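Local coordinates for protein ferredoxin-NADP reductase (Neisseria gonorrhoeae MIA_2011_03-10, PDB 5TR9) that binds FAD and, as a ferredoxin-NADP reductase, probably passes electrons between NADP(H) and a ferredoxin-type partner through the flavin, at residues A[53-58]-A[90-95]; A[78-83]-A[163-168]. All coordinates share one frame; numbering follows the deposited sequence. Where two conformers were deposited one is given.

Interaction 1: residues A[53-58]-A[90-95]; sequences LGFYEG and SALFAK. With FAD (flavin-adenine dinucleotide), chain C; EDO (1,2-ethanediol), chain D.
In the FAD-binding barrel, the helix 88-95 lies against strand 50-57, and Phe55 of the strand meets Leu92 and Phe93 of the helix. The two short segments run nearly perpendicular, at 86°, with their axes 10.4 Å apart, a gap that large apolar side chains can bridge. Phe55 places its ring beside the helix: CD2 touches Leu92 CD1 at 3.6 Å, the two side chains lying alongside each other and pointing opposite ways. Further round the same ring, CE2 meets Phe93 CE1 at 3.8 Å, and Phe93 comes in at the edge of Phe55, near its plane. With CG opposite the carbonyl carbon (chi1 -78°), the Phe93 ring extends to Phe55, and it also meets Phe35 and Tyr66. At the exposed rim, Glu57 OE1 lies 3.8 Å from the Leu92 methyl CD1, a van der Waals contact where the acid can stay near solvent. Ser90 makes two hydrogen bonds to one phosphate oxygen, FAD O1P: its N at 2.9 Å and its OG at 2.6 Å. A helix start holding the flavin pyrophosphate, with its flank packed on the barrel, is characteristic of the ferredoxin-NADP reductase family.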
ATOM      1  N   LEU A  53     -14.503  -5.086   3.851  1.00 12.05           N
ATOM      2  CA  LEU A  53     -15.492  -5.356   2.820  1.00 12.36           C
ATOM      3  C   LEU A  53     -16.057  -6.745   3.043  1.00 14.27           C
ATOM      4  O   LEU A  53     -15.359  -7.638   3.532  1.00 14.91           O
ATOM      5  CB  LEU A  53     -14.881  -5.288   1.420  1.00 13.41           C
ATOM      6  CG  LEU A  53     -14.166  -3.991   1.044  1.00 11.06           C
ATOM      7  CD1 LEU A  53     -13.583  -4.089  -0.379  1.00 14.79           C
ATOM      8  CD2 LEU A  53     -15.127  -2.811   1.164  1.00 13.36           C
ATOM      9  N   GLY A  54     -17.324  -6.925   2.677  1.00 13.69           N
ATOM     10  CA  GLY A  54     -17.977  -8.185   2.967  1.00 12.98           C
ATOM     11  C   GLY A  54     -19.016  -8.539   1.928  1.00 16.17           C
ATOM     12  O   GLY A  54     -19.411  -7.723   1.090  1.00 13.80           O
ATOM     13  N   PHE A  55     -19.453  -9.787   1.997  1.00 14.74           N
ATOM     14  CA  PHE A  55     -20.571 -10.262   1.198  1.00 16.09           C
ATOM     15  C   PHE A  55     -21.519 -11.059   2.076  1.00 17.94           C
ATOM     16  O   PHE A  55     -21.099 -11.741   3.014  1.00 17.58           O
ATOM     17  CB  PHE A  55     -20.133 -11.173   0.037  1.00 16.99           C
ATOM     18  CG  PHE A  55     -19.325 -10.487  -1.019  1.00 13.94           C
ATOM     19  CD1 PHE A  55     -19.938  -9.683  -1.970  1.00 16.16           C
ATOM     20  CD2 PHE A  55     -17.956 -10.678  -1.086  1.00 16.00           C
ATOM     21  CE1 PHE A  55     -19.186  -9.057  -2.961  1.00 15.97           C
ATOM     22  CE2 PHE A  55     -17.197 -10.067  -2.073  1.00 18.41           C
ATOM     23  CZ  PHE A  55     -17.815  -9.257  -3.012  1.00 15.08           C
ATOM     24  N   TYR A  56     -22.805 -10.980   1.751  1.00 16.57           N
ATOM     25  CA  TYR A  56     -23.745 -11.968   2.251  1.00 18.05           C
ATOM     26  C   TYR A  56     -23.417 -13.317   1.626  1.00 18.49           C
ATOM     27  O   TYR A  56     -23.269 -13.421   0.406  1.00 20.91           O
ATOM     28  CB  TYR A  56     -25.176 -11.575   1.897  1.00 18.19           C
ATOM     29  CG  TYR A  56     -25.682 -10.271   2.477  1.00 19.94           C
ATOM     30  CD1 TYR A  56     -25.688 -10.047   3.848  1.00 18.43           C
ATOM     31  CD2 TYR A  56     -26.204  -9.282   1.647  1.00 20.44           C
ATOM     32  CE1 TYR A  56     -26.185  -8.868   4.374  1.00 21.75           C
ATOM     33  CE2 TYR A  56     -26.691  -8.098   2.164  1.00 20.46           C
ATOM     34  CZ  TYR A  56     -26.678  -7.897   3.526  1.00 22.29           C
ATOM     35  OH  TYR A  56     -27.183  -6.727   4.052  1.00 23.24           O
ATOM     36  N   GLU A  57     -23.284 -14.352   2.456  1.00 16.97           N
ATOM     37  CA  GLU A  57     -23.047 -15.716   1.981  1.00 21.70           C
ATOM     38  C   GLU A  57     -24.091 -16.610   2.637  1.00 17.73           C
ATOM     39  O   GLU A  57     -23.952 -16.943   3.816  1.00 21.06           O
ATOM     40  CB  GLU A  57     -21.641 -16.198   2.323  1.00 28.79           C
ATOM     41  CG  GLU A  57     -20.581 -15.916   1.281  1.00 39.96           C
ATOM     42  CD  GLU A  57     -19.404 -16.868   1.406  1.00 50.82           C
ATOM     43  OE1 GLU A  57     -18.939 -17.389   0.369  1.00 54.63           O
ATOM     44  OE2 GLU A  57     -18.959 -17.114   2.548  1.00 47.81           O
ATOM     45  N   GLY A  58     -25.127 -16.996   1.894  1.00 16.65           N
ATOM     46  CA  GLY A  58     -26.201 -17.750   2.515  1.00 21.35           C
ATOM     47  C   GLY A  58     -26.787 -16.920   3.640  1.00 22.91           C
ATOM     48  O   GLY A  58     -27.047 -15.722   3.480  1.00 22.12           O
ATOM     49  N   SER A  90     -11.387 -14.445  -2.652  1.00 14.37           N
ATOM     50  CA  SER A  90     -10.888 -14.356  -4.017  1.00 12.91           C
ATOM     51  C   SER A  90     -11.857 -14.995  -5.004  1.00 12.95           C
ATOM     52  O   SER A  90     -12.057 -14.471  -6.103  1.00 14.65           O
ATOM     53  CB  SER A  90      -9.507 -15.011  -4.114  1.00 13.12           C
ATOM     54  OG  SER A  90      -8.585 -14.293  -3.308  1.00 14.01           O
ATOM     55  N   ALA A  91     -12.492 -16.110  -4.617  1.00 13.29           N
ATOM     56  CA  ALA A  91     -13.464 -16.745  -5.499  1.00 13.26           C
ATOM     57  C   ALA A  91     -14.658 -15.835  -5.736  1.00 16.15           C
ATOM     58  O   ALA A  91     -15.225 -15.812  -6.836  1.00 17.95           O
ATOM     59  CB  ALA A  91     -13.922 -18.072  -4.905  1.00 17.08           C
ATOM     60  N   LEU A  92     -15.073 -15.097  -4.709  1.00 14.93           N
ATOM     61  CA  LEU A  92     -16.177 -14.162  -4.901  1.00 11.77           C
ATOM     62  C   LEU A  92     -15.743 -12.979  -5.758  1.00 13.33           C
ATOM     63  O   LEU A  92     -16.502 -12.523  -6.619  1.00 16.06           O
ATOM     64  CB  LEU A  92     -16.707 -13.680  -3.548  1.00 14.67           C
ATOM     65  CG  LEU A  92     -17.232 -14.806  -2.661  1.00 17.58           C
ATOM     66  CD1 LEU A  92     -17.546 -14.266  -1.276  1.00 16.57           C
ATOM     67  CD2 LEU A  92     -18.461 -15.486  -3.277  1.00 19.30           C
ATOM     68  N   PHE A  93     -14.538 -12.449  -5.518  1.00 13.72           N
ATOM     69  CA  PHE A  93     -14.053 -11.349  -6.345  1.00 12.82           C
ATOM     70  C   PHE A  93     -13.980 -11.759  -7.809  1.00 15.91           C
ATOM     71  O   PHE A  93     -14.247 -10.951  -8.706  1.00 17.86           O
ATOM     72  CB  PHE A  93     -12.665 -10.896  -5.871  1.00 13.95           C
ATOM     73  CG  PHE A  93     -12.660 -10.037  -4.634  1.00 13.81           C
ATOM     74  CD1 PHE A  93     -13.823  -9.509  -4.099  1.00 12.83           C
ATOM     75  CD2 PHE A  93     -11.448  -9.720  -4.033  1.00 16.75           C
ATOM     76  CE1 PHE A  93     -13.773  -8.690  -2.974  1.00 14.54           C
ATOM     77  CE2 PHE A  93     -11.396  -8.914  -2.908  1.00 15.66           C
ATOM     78  CZ  PHE A  93     -12.549  -8.396  -2.380  1.00 14.80           C
ATOM     79  N   ALA A  94     -13.630 -13.024  -8.075  1.00 12.92           N
ATOM     80  CA  ALA A  94     -13.459 -13.476  -9.453  1.00 16.94           C
ATOM     81  C   ALA A  94     -14.779 -13.526 -10.211  1.00 18.55           C
ATOM     82  O   ALA A  94     -14.774 -13.477 -11.446  1.00 26.71           O
ATOM     83  CB  ALA A  94     -12.798 -14.856  -9.464  1.00 17.28           C
ATOM     84  N   LYS A  95     -15.901 -13.625  -9.499  1.00 15.99           N
ATOM     85  CA  LYS A  95     -17.225 -13.733 -10.103  1.00 20.09           C
ATOM     86  C   LYS A  95     -18.029 -12.443 -10.052  1.00 18.83           C
ATOM     87  O   LYS A  95     -19.055 -12.353 -10.736  1.00 21.25           O
ATOM     88  CB  LYS A  95     -18.035 -14.834  -9.410  1.00 19.92           C
TER
HETATM   89  PA  FAD C 301      -7.631 -15.813   2.766  1.00 13.03           P
HETATM   90  O1A FAD C 301      -8.341 -16.970   3.387  1.00 15.12           O
HETATM   91  O2A FAD C 301      -7.845 -14.457   3.430  1.00 14.11           O
HETATM   92  O5B FAD C 301      -6.085 -16.028   2.728  1.00 13.86           O
HETATM   93  C5B FAD C 301      -5.510 -17.264   2.262  1.00 16.35           C
HETATM   94  C4B FAD C 301      -4.014 -17.071   2.228  1.00 15.27           C
HETATM   95  O4B FAD C 301      -3.680 -16.217   1.115  1.00 13.36           O
HETATM   96  C3B FAD C 301      -3.428 -16.357   3.437  1.00 19.80           C
HETATM   97  O3B FAD C 301      -3.158 -17.256   4.508  1.00 21.01           O
HETATM   98  C2B FAD C 301      -2.133 -15.767   2.874  1.00 19.08           C
HETATM   99  O2B FAD C 301      -1.089 -16.736   2.843  1.00 23.51           O
HETATM  100  C1B FAD C 301      -2.527 -15.452   1.431  1.00 15.01           C
HETATM  101  N9A FAD C 301      -2.837 -14.056   1.164  1.00 13.68           N
HETATM  102  C8A FAD C 301      -3.949 -13.357   1.550  1.00 15.97           C
HETATM  103  N7A FAD C 301      -3.978 -12.119   1.111  1.00 11.27           N
HETATM  104  C5A FAD C 301      -2.810 -12.008   0.371  1.00 11.63           C
HETATM  105  C6A FAD C 301      -2.252 -10.942  -0.356  1.00 13.13           C
HETATM  106  N6A FAD C 301      -2.820  -9.735  -0.449  1.00 14.73           N
HETATM  107  N1A FAD C 301      -1.065 -11.155  -0.971  1.00 13.52           N
HETATM  108  C2A FAD C 301      -0.498 -12.363  -0.876  1.00 14.83           C
HETATM  109  N3A FAD C 301      -0.931 -13.443  -0.217  1.00 14.05           N
HETATM  110  C4A FAD C 301      -2.106 -13.199   0.381  1.00 14.31           C
HETATM  111  N1  FAD C 301      -5.397  -8.132   0.287  1.00 11.68           N
HETATM  112  C2  FAD C 301      -5.343  -7.506  -0.923  1.00 13.02           C
HETATM  113  O2  FAD C 301      -5.381  -8.151  -1.982  1.00 13.36           O
HETATM  114  N3  FAD C 301      -5.216  -6.122  -0.964  1.00 10.35           N
HETATM  115  C4  FAD C 301      -5.137  -5.283   0.138  1.00 12.14           C
HETATM  116  O4  FAD C 301      -5.042  -4.064  -0.010  1.00 14.61           O
HETATM  117  C4X FAD C 301      -5.208  -5.964   1.407  1.00 13.47           C
HETATM  118  N5  FAD C 301      -5.118  -5.241   2.510  1.00 13.23           N
HETATM  119  C5X FAD C 301      -5.188  -5.902   3.722  1.00 11.20           C
HETATM  120  C6  FAD C 301      -5.102  -5.153   4.898  1.00 13.55           C
HETATM  121  C7  FAD C 301      -5.165  -5.767   6.143  1.00 14.54           C
HETATM  122  C7M FAD C 301      -5.085  -4.929   7.392  1.00 14.64           C
HETATM  123  C8  FAD C 301      -5.331  -7.159   6.222  1.00 13.76           C
HETATM  124  C8M FAD C 301      -5.409  -7.847   7.563  1.00 15.61           C
HETATM  125  C9  FAD C 301      -5.410  -7.910   5.050  1.00 10.81           C
HETATM  126  C9A FAD C 301      -5.347  -7.295   3.804  1.00 11.45           C
HETATM  127  N10 FAD C 301      -5.383  -8.030   2.595  1.00 12.30           N
HETATM  128  C10 FAD C 301      -5.348  -7.392   1.385  1.00 11.96           C
HETATM  129  C1' FAD C 301      -5.686  -9.463   2.591  1.00 12.80           C
HETATM  130  C2' FAD C 301      -7.197  -9.664   2.369  1.00 12.27           C
HETATM  131  O2' FAD C 301      -7.957  -9.261   3.511  1.00 12.82           O
HETATM  132  C3' FAD C 301      -7.528 -11.119   2.028  1.00 10.93           C
HETATM  133  O3' FAD C 301      -6.894 -11.983   2.964  1.00 12.35           O
HETATM  134  C4' FAD C 301      -7.249 -11.492   0.570  1.00 12.57           C
HETATM  135  O4' FAD C 301      -8.147 -10.763  -0.270  1.00 12.82           O
HETATM  136  C5' FAD C 301      -7.409 -12.972   0.295  1.00 11.41           C
HETATM  137  O5' FAD C 301      -8.710 -13.395   0.747  1.00 13.62           O
HETATM  138  P   FAD C 301      -9.188 -14.894   0.545  1.00 12.41           P
HETATM  139  O1P FAD C 301      -9.226 -15.229  -0.940  1.00 12.50           O
HETATM  140  O2P FAD C 301     -10.432 -15.076   1.341  1.00 11.19           O
HETATM  141  O3P FAD C 301      -7.986 -15.717   1.224  1.00 13.76           O
HETATM  142  C1  EDO D 302     -20.801 -18.012   5.988  0.52 37.02           C
HETATM  143  O1  EDO D 302     -22.211 -18.071   5.747  0.52 25.91           O
HETATM  144  C2  EDO D 302     -20.457 -18.848   7.215  0.52 37.52           C
HETATM  145  O2  EDO D 302     -21.227 -18.404   8.340  0.52 40.33           O

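Interaction 2: residues A[78-83]-A[163-168]; sequences EYFAVL and LIFNDR. With FAD (flavin-adenine dinucleotide), chain C.
Phe80 O accepts a hydrogen bond of 2.8 Å from FAD N3, while the Phe80 ring meets Ile164 and Phe165 of the 163-168 segment. Two residues on, Val82 N donates to FAD O2 over 3.1 Å, so backbone groups of strand 76-82 read both a donor and an acceptor on the pyrimidine side of the isoalloxazine. Because these bonds use the main chain, the side chain of Phe80 can serve another purpose. Its CG stands opposite the backbone N (chi1 168°), and the ring reaches toward the other domain. There Phe165 directs an edge at one face of Phe80, a T-shaped pair with centroids 5.2 Å apart and planes at 83°; CE2 of Phe165 lies 3.7 Å from Phe80 CD2. The contact thus joins the FAD-binding barrel to the NAD-binding domain of this two-domain reductase. Phe165 is the third residue of the type I turn from Leu163 to Asn166 and the N-cap of helix 166-173. Ile164 sets CG1 between its backbone N and carbonyl carbon (chi1 62°), which lays CG1 over a face of Phe165 and carries CD1, at the end of the same arm, to 3.4 Å from Phe80 CE1. Ile164 also rests on Leu32 of the barrel.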
ATOM      1  N   GLU A  78     -11.812   2.749  -4.275  1.00 10.88           N
ATOM      2  CA  GLU A  78     -11.127   1.782  -5.113  0.64  9.64           C
ATOM      3  C   GLU A  78     -10.195   0.923  -4.269  1.00 11.34           C
ATOM      4  O   GLU A  78      -9.623   1.383  -3.276  1.00 11.58           O
ATOM      5  CB  GLU A  78     -10.343   2.487  -6.226  0.64 13.42           C
ATOM      6  CG  GLU A  78      -9.813   1.552  -7.288  0.64 13.12           C
ATOM      7  CD  GLU A  78      -9.206   2.279  -8.473  0.64 12.79           C
ATOM      8  OE1 GLU A  78      -9.791   3.284  -8.954  0.64 17.59           O
ATOM      9  OE2 GLU A  78      -8.148   1.820  -8.945  0.64 16.53           O
ATOM     10  N   TYR A  79     -10.044  -0.337  -4.690  1.00 11.49           N
ATOM     11  CA  TYR A  79      -9.233  -1.325  -3.989  1.00 12.54           C
ATOM     12  C   TYR A  79      -8.412  -2.110  -5.001  1.00 11.43           C
ATOM     13  O   TYR A  79      -8.748  -2.172  -6.190  1.00 12.11           O
ATOM     14  CB  TYR A  79     -10.108  -2.281  -3.152  1.00 10.07           C
ATOM     15  CG  TYR A  79     -10.971  -1.537  -2.159  1.00 10.23           C
ATOM     16  CD1 TYR A  79     -10.467  -1.168  -0.917  1.00 11.25           C
ATOM     17  CD2 TYR A  79     -12.276  -1.149  -2.491  1.00 12.29           C
ATOM     18  CE1 TYR A  79     -11.249  -0.456  -0.009  1.00 11.50           C
ATOM     19  CE2 TYR A  79     -13.065  -0.435  -1.595  1.00 12.38           C
ATOM     20  CZ  TYR A  79     -12.546  -0.091  -0.356  1.00 13.59           C
ATOM     21  OH  TYR A  79     -13.345   0.620   0.518  1.00 13.32           O
ATOM     22  N   PHE A  80      -7.299  -2.672  -4.517  1.00 10.57           N
ATOM     23  CA  PHE A  80      -6.386  -3.508  -5.298  1.00 11.15           C
ATOM     24  C   PHE A  80      -6.310  -4.864  -4.613  1.00 11.86           C
ATOM     25  O   PHE A  80      -5.866  -4.950  -3.464  1.00 11.92           O
ATOM     26  CB  PHE A  80      -4.995  -2.850  -5.373  1.00 11.74           C
ATOM     27  CG  PHE A  80      -3.893  -3.743  -5.908  1.00 10.60           C
ATOM     28  CD1 PHE A  80      -4.131  -4.664  -6.912  1.00 13.63           C
ATOM     29  CD2 PHE A  80      -2.586  -3.604  -5.428  1.00 11.00           C
ATOM     30  CE1 PHE A  80      -3.104  -5.475  -7.402  1.00 15.62           C
ATOM     31  CE2 PHE A  80      -1.551  -4.386  -5.932  1.00 12.19           C
ATOM     32  CZ  PHE A  80      -1.806  -5.323  -6.911  1.00 12.68           C
ATOM     33  N   ALA A  81      -6.751  -5.921  -5.306  1.00 10.59           N
ATOM     34  CA  ALA A  81      -6.775  -7.261  -4.732  1.00 11.73           C
ATOM     35  C   ALA A  81      -5.993  -8.258  -5.578  1.00 11.58           C
ATOM     36  O   ALA A  81      -6.072  -8.254  -6.814  1.00 12.97           O
ATOM     37  CB  ALA A  81      -8.219  -7.769  -4.562  1.00 11.89           C
ATOM     38  N   VAL A  82      -5.232  -9.112  -4.897  1.00 12.32           N
ATOM     39  CA  VAL A  82      -4.583 -10.258  -5.530  0.53 12.28           C
ATOM     40  C   VAL A  82      -5.477 -11.474  -5.333  1.00 15.34           C
ATOM     41  O   VAL A  82      -5.885 -11.786  -4.206  1.00 14.91           O
ATOM     42  CB  VAL A  82      -3.176 -10.504  -4.956  0.53 13.25           C
ATOM     43  CG1 VAL A  82      -3.187 -10.387  -3.474  0.53 16.64           C
ATOM     44  CG2 VAL A  82      -2.671 -11.894  -5.339  0.53 10.72           C
ATOM     45  N   LEU A  83      -5.777 -12.179  -6.430  1.00 12.52           N
ATOM     46  CA  LEU A  83      -6.657 -13.342  -6.331  1.00 14.28           C
ATOM     47  C   LEU A  83      -5.842 -14.558  -5.902  1.00 14.61           C
ATOM     48  O   LEU A  83      -4.898 -14.967  -6.591  1.00 16.62           O
ATOM     49  CB  LEU A  83      -7.386 -13.586  -7.652  1.00 12.11           C
ATOM     50  CG  LEU A  83      -8.232 -12.396  -8.109  1.00 13.94           C
ATOM     51  CD1 LEU A  83      -8.907 -12.705  -9.442  1.00 16.51           C
ATOM     52  CD2 LEU A  83      -9.270 -11.986  -7.057  1.00 16.30           C
ATOM     53  N   LEU A 163       4.050  -5.472 -11.598  1.00 14.22           N
ATOM     54  CA  LEU A 163       4.256  -4.036 -11.381  1.00 14.41           C
ATOM     55  C   LEU A 163       3.165  -3.265 -12.126  1.00 15.47           C
ATOM     56  O   LEU A 163       3.406  -2.570 -13.117  1.00 17.08           O
ATOM     57  CB  LEU A 163       5.647  -3.624 -11.853  1.00 13.58           C
ATOM     58  CG  LEU A 163       6.863  -4.235 -11.136  1.00 13.40           C
ATOM     59  CD1 LEU A 163       8.145  -3.966 -11.921  1.00 14.98           C
ATOM     60  CD2 LEU A 163       6.977  -3.711  -9.711  1.00 14.71           C
ATOM     61  N   ILE A 164       1.926  -3.417 -11.644  1.00 14.55           N
ATOM     62  CA  ILE A 164       0.796  -2.931 -12.433  1.00 14.66           C
ATOM     63  C   ILE A 164       0.594  -1.427 -12.323  1.00 14.08           C
ATOM     64  O   ILE A 164      -0.222  -0.871 -13.074  1.00 19.52           O
ATOM     65  CB  ILE A 164      -0.503  -3.674 -12.061  1.00 13.95           C
ATOM     66  CG1 ILE A 164      -0.880  -3.447 -10.601  1.00 15.72           C
ATOM     67  CG2 ILE A 164      -0.381  -5.189 -12.368  1.00 14.85           C
ATOM     68  CD1 ILE A 164      -2.342  -3.795 -10.315  1.00 19.37           C
ATOM     69  N   PHE A 165       1.330  -0.751 -11.443  1.00 14.87           N
ATOM     70  CA  PHE A 165       1.296   0.704 -11.346  1.00 14.57           C
ATOM     71  C   PHE A 165       2.570   1.336 -11.889  1.00 19.72           C
ATOM     72  O   PHE A 165       2.768   2.545 -11.735  1.00 20.64           O
ATOM     73  CB  PHE A 165       1.057   1.121  -9.891  1.00 14.10           C
ATOM     74  CG  PHE A 165      -0.162   0.480  -9.288  1.00 16.47           C
ATOM     75  CD1 PHE A 165      -1.433   0.935  -9.615  1.00 19.44           C
ATOM     76  CD2 PHE A 165      -0.039  -0.605  -8.435  1.00 15.54           C
ATOM     77  CE1 PHE A 165      -2.570   0.331  -9.089  1.00 21.13           C
ATOM     78  CE2 PHE A 165      -1.175  -1.229  -7.912  1.00 14.70           C
ATOM     79  CZ  PHE A 165      -2.437  -0.754  -8.236  1.00 16.34           C
ATOM     80  N   ASN A 166       3.423   0.539 -12.541  1.00 21.49           N
ATOM     81  CA  ASN A 166       4.761   0.990 -12.914  1.00 20.78           C
ATOM     82  C   ASN A 166       4.715   2.167 -13.877  1.00 21.99           C
ATOM     83  O   ASN A 166       5.423   3.161 -13.686  1.00 22.17           O
ATOM     84  CB  ASN A 166       5.534  -0.172 -13.536  1.00 26.42           C
ATOM     85  CG  ASN A 166       6.873   0.257 -14.087  1.00 31.25           C
ATOM     86  OD1 ASN A 166       7.841   0.390 -13.346  1.00 29.94           O
ATOM     87  ND2 ASN A 166       6.935   0.477 -15.396  1.00 38.18           N
ATOM     88  N   ASP A 167       3.920   2.056 -14.950  1.00 21.82           N
ATOM     89  CA  ASP A 167       3.857   3.144 -15.922  1.00 24.82           C
ATOM     90  C   ASP A 167       3.395   4.437 -15.269  1.00 26.81           C
ATOM     91  O   ASP A 167       3.953   5.509 -15.532  1.00 29.10           O
ATOM     92  CB  ASP A 167       2.929   2.774 -17.079  1.00 26.67           C
ATOM     93  CG  ASP A 167       3.497   1.674 -17.955  1.00 36.33           C
ATOM     94  OD1 ASP A 167       4.642   1.240 -17.708  1.00 42.11           O
ATOM     95  OD2 ASP A 167       2.790   1.243 -18.890  1.00 42.09           O
ATOM     96  N   ARG A 168       2.387   4.352 -14.402  1.00 20.97           N
ATOM     97  CA  ARG A 168       1.868   5.540 -13.735  1.00 23.78           C
ATOM     98  C   ARG A 168       2.909   6.154 -12.803  1.00 24.13           C
ATOM     99  O   ARG A 168       3.119   7.374 -12.805  1.00 23.96           O
ATOM    100  CB  ARG A 168       0.597   5.176 -12.961  1.00 33.57           C
ATOM    101  CG  ARG A 168       0.281   6.084 -11.783  1.00 41.41           C
ATOM    102  CD  ARG A 168      -0.861   5.509 -10.957  1.00 45.31           C
ATOM    103  NE  ARG A 168      -1.165   6.333  -9.790  1.00 47.27           N
ATOM    104  CZ  ARG A 168      -2.077   6.024  -8.872  1.00 50.85           C
ATOM    105  NH1 ARG A 168      -2.782   4.902  -8.982  1.00 36.54           N
ATOM    106  NH2 ARG A 168      -2.286   6.836  -7.843  1.00 54.93           N
TER
HETATM  107  PA  FAD C 301      -7.631 -15.813   2.766  1.00 13.03           P
HETATM  108  O1A FAD C 301      -8.341 -16.970   3.387  1.00 15.12           O
HETATM  109  O2A FAD C 301      -7.845 -14.457   3.430  1.00 14.11           O
HETATM  110  O5B FAD C 301      -6.085 -16.028   2.728  1.00 13.86           O
HETATM  111  C5B FAD C 301      -5.510 -17.264   2.262  1.00 16.35           C
HETATM  112  C4B FAD C 301      -4.014 -17.071   2.228  1.00 15.27           C
HETATM  113  O4B FAD C 301      -3.680 -16.217   1.115  1.00 13.36           O
HETATM  114  C3B FAD C 301      -3.428 -16.357   3.437  1.00 19.80           C
HETATM  115  O3B FAD C 301      -3.158 -17.256   4.508  1.00 21.01           O
HETATM  116  C2B FAD C 301      -2.133 -15.767   2.874  1.00 19.08           C
HETATM  117  O2B FAD C 301      -1.089 -16.736   2.843  1.00 23.51           O
HETATM  118  C1B FAD C 301      -2.527 -15.452   1.431  1.00 15.01           C
HETATM  119  N9A FAD C 301      -2.837 -14.056   1.164  1.00 13.68           N
HETATM  120  C8A FAD C 301      -3.949 -13.357   1.550  1.00 15.97           C
HETATM  121  N7A FAD C 301      -3.978 -12.119   1.111  1.00 11.27           N
HETATM  122  C5A FAD C 301      -2.810 -12.008   0.371  1.00 11.63           C
HETATM  123  C6A FAD C 301      -2.252 -10.942  -0.356  1.00 13.13           C
HETATM  124  N6A FAD C 301      -2.820  -9.735  -0.449  1.00 14.73           N
HETATM  125  N1A FAD C 301      -1.065 -11.155  -0.971  1.00 13.52           N
HETATM  126  C2A FAD C 301      -0.498 -12.363  -0.876  1.00 14.83           C
HETATM  127  N3A FAD C 301      -0.931 -13.443  -0.217  1.00 14.05           N
HETATM  128  C4A FAD C 301      -2.106 -13.199   0.381  1.00 14.31           C
HETATM  129  N1  FAD C 301      -5.397  -8.132   0.287  1.00 11.68           N
HETATM  130  C2  FAD C 301      -5.343  -7.506  -0.923  1.00 13.02           C
HETATM  131  O2  FAD C 301      -5.381  -8.151  -1.982  1.00 13.36           O
HETATM  132  N3  FAD C 301      -5.216  -6.122  -0.964  1.00 10.35           N
HETATM  133  C4  FAD C 301      -5.137  -5.283   0.138  1.00 12.14           C
HETATM  134  O4  FAD C 301      -5.042  -4.064  -0.010  1.00 14.61           O
HETATM  135  C4X FAD C 301      -5.208  -5.964   1.407  1.00 13.47           C
HETATM  136  N5  FAD C 301      -5.118  -5.241   2.510  1.00 13.23           N
HETATM  137  C5X FAD C 301      -5.188  -5.902   3.722  1.00 11.20           C
HETATM  138  C6  FAD C 301      -5.102  -5.153   4.898  1.00 13.55           C
HETATM  139  C7  FAD C 301      -5.165  -5.767   6.143  1.00 14.54           C
HETATM  140  C7M FAD C 301      -5.085  -4.929   7.392  1.00 14.64           C
HETATM  141  C8  FAD C 301      -5.331  -7.159   6.222  1.00 13.76           C
HETATM  142  C8M FAD C 301      -5.409  -7.847   7.563  1.00 15.61           C
HETATM  143  C9  FAD C 301      -5.410  -7.910   5.050  1.00 10.81           C
HETATM  144  C9A FAD C 301      -5.347  -7.295   3.804  1.00 11.45           C
HETATM  145  N10 FAD C 301      -5.383  -8.030   2.595  1.00 12.30           N
HETATM  146  C10 FAD C 301      -5.348  -7.392   1.385  1.00 11.96           C
HETATM  147  C1' FAD C 301      -5.686  -9.463   2.591  1.00 12.80           C
HETATM  148  C2' FAD C 301      -7.197  -9.664   2.369  1.00 12.27           C
HETATM  149  O2' FAD C 301      -7.957  -9.261   3.511  1.00 12.82           O
HETATM  150  C3' FAD C 301      -7.528 -11.119   2.028  1.00 10.93           C
HETATM  151  O3' FAD C 301      -6.894 -11.983   2.964  1.00 12.35           O
HETATM  152  C4' FAD C 301      -7.249 -11.492   0.570  1.00 12.57           C
HETATM  153  O4' FAD C 301      -8.147 -10.763  -0.270  1.00 12.82           O
HETATM  154  C5' FAD C 301      -7.409 -12.972   0.295  1.00 11.41           C
HETATM  155  O5' FAD C 301      -8.710 -13.395   0.747  1.00 13.62           O
HETATM  156  P   FAD C 301      -9.188 -14.894   0.545  1.00 12.41           P
HETATM  157  O1P FAD C 301      -9.226 -15.229  -0.940  1.00 12.50           O
HETATM  158  O2P FAD C 301     -10.432 -15.076   1.341  1.00 11.19           O
HETATM  159  O3P FAD C 301      -7.986 -15.717   1.224  1.00 13.76           O

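Overall arrangement
Strand 76-82 and helix 88-95 follow one another in the chain, and both contacts reach the same antiparallel sheet and FAD, though their centres are 20 Å apart. Interaction 1 stays within the FAD-binding domain and is partly buried, running from Phe93 inside to Glu57 at the surface. Interaction 2 is buried, smaller in area, and spans the two domains. Both rely on phenylalanine without a hydrogen bond across the segments, but an edge-to-face pair marks only interaction 2. Their polar links to the cofactor differ: Ser90 holds the pyrophosphate, whereas strand 76-82 holds the flavin ring. Where they touch, Phe93 CE2 lies 3.8 Å from Ala81 CB.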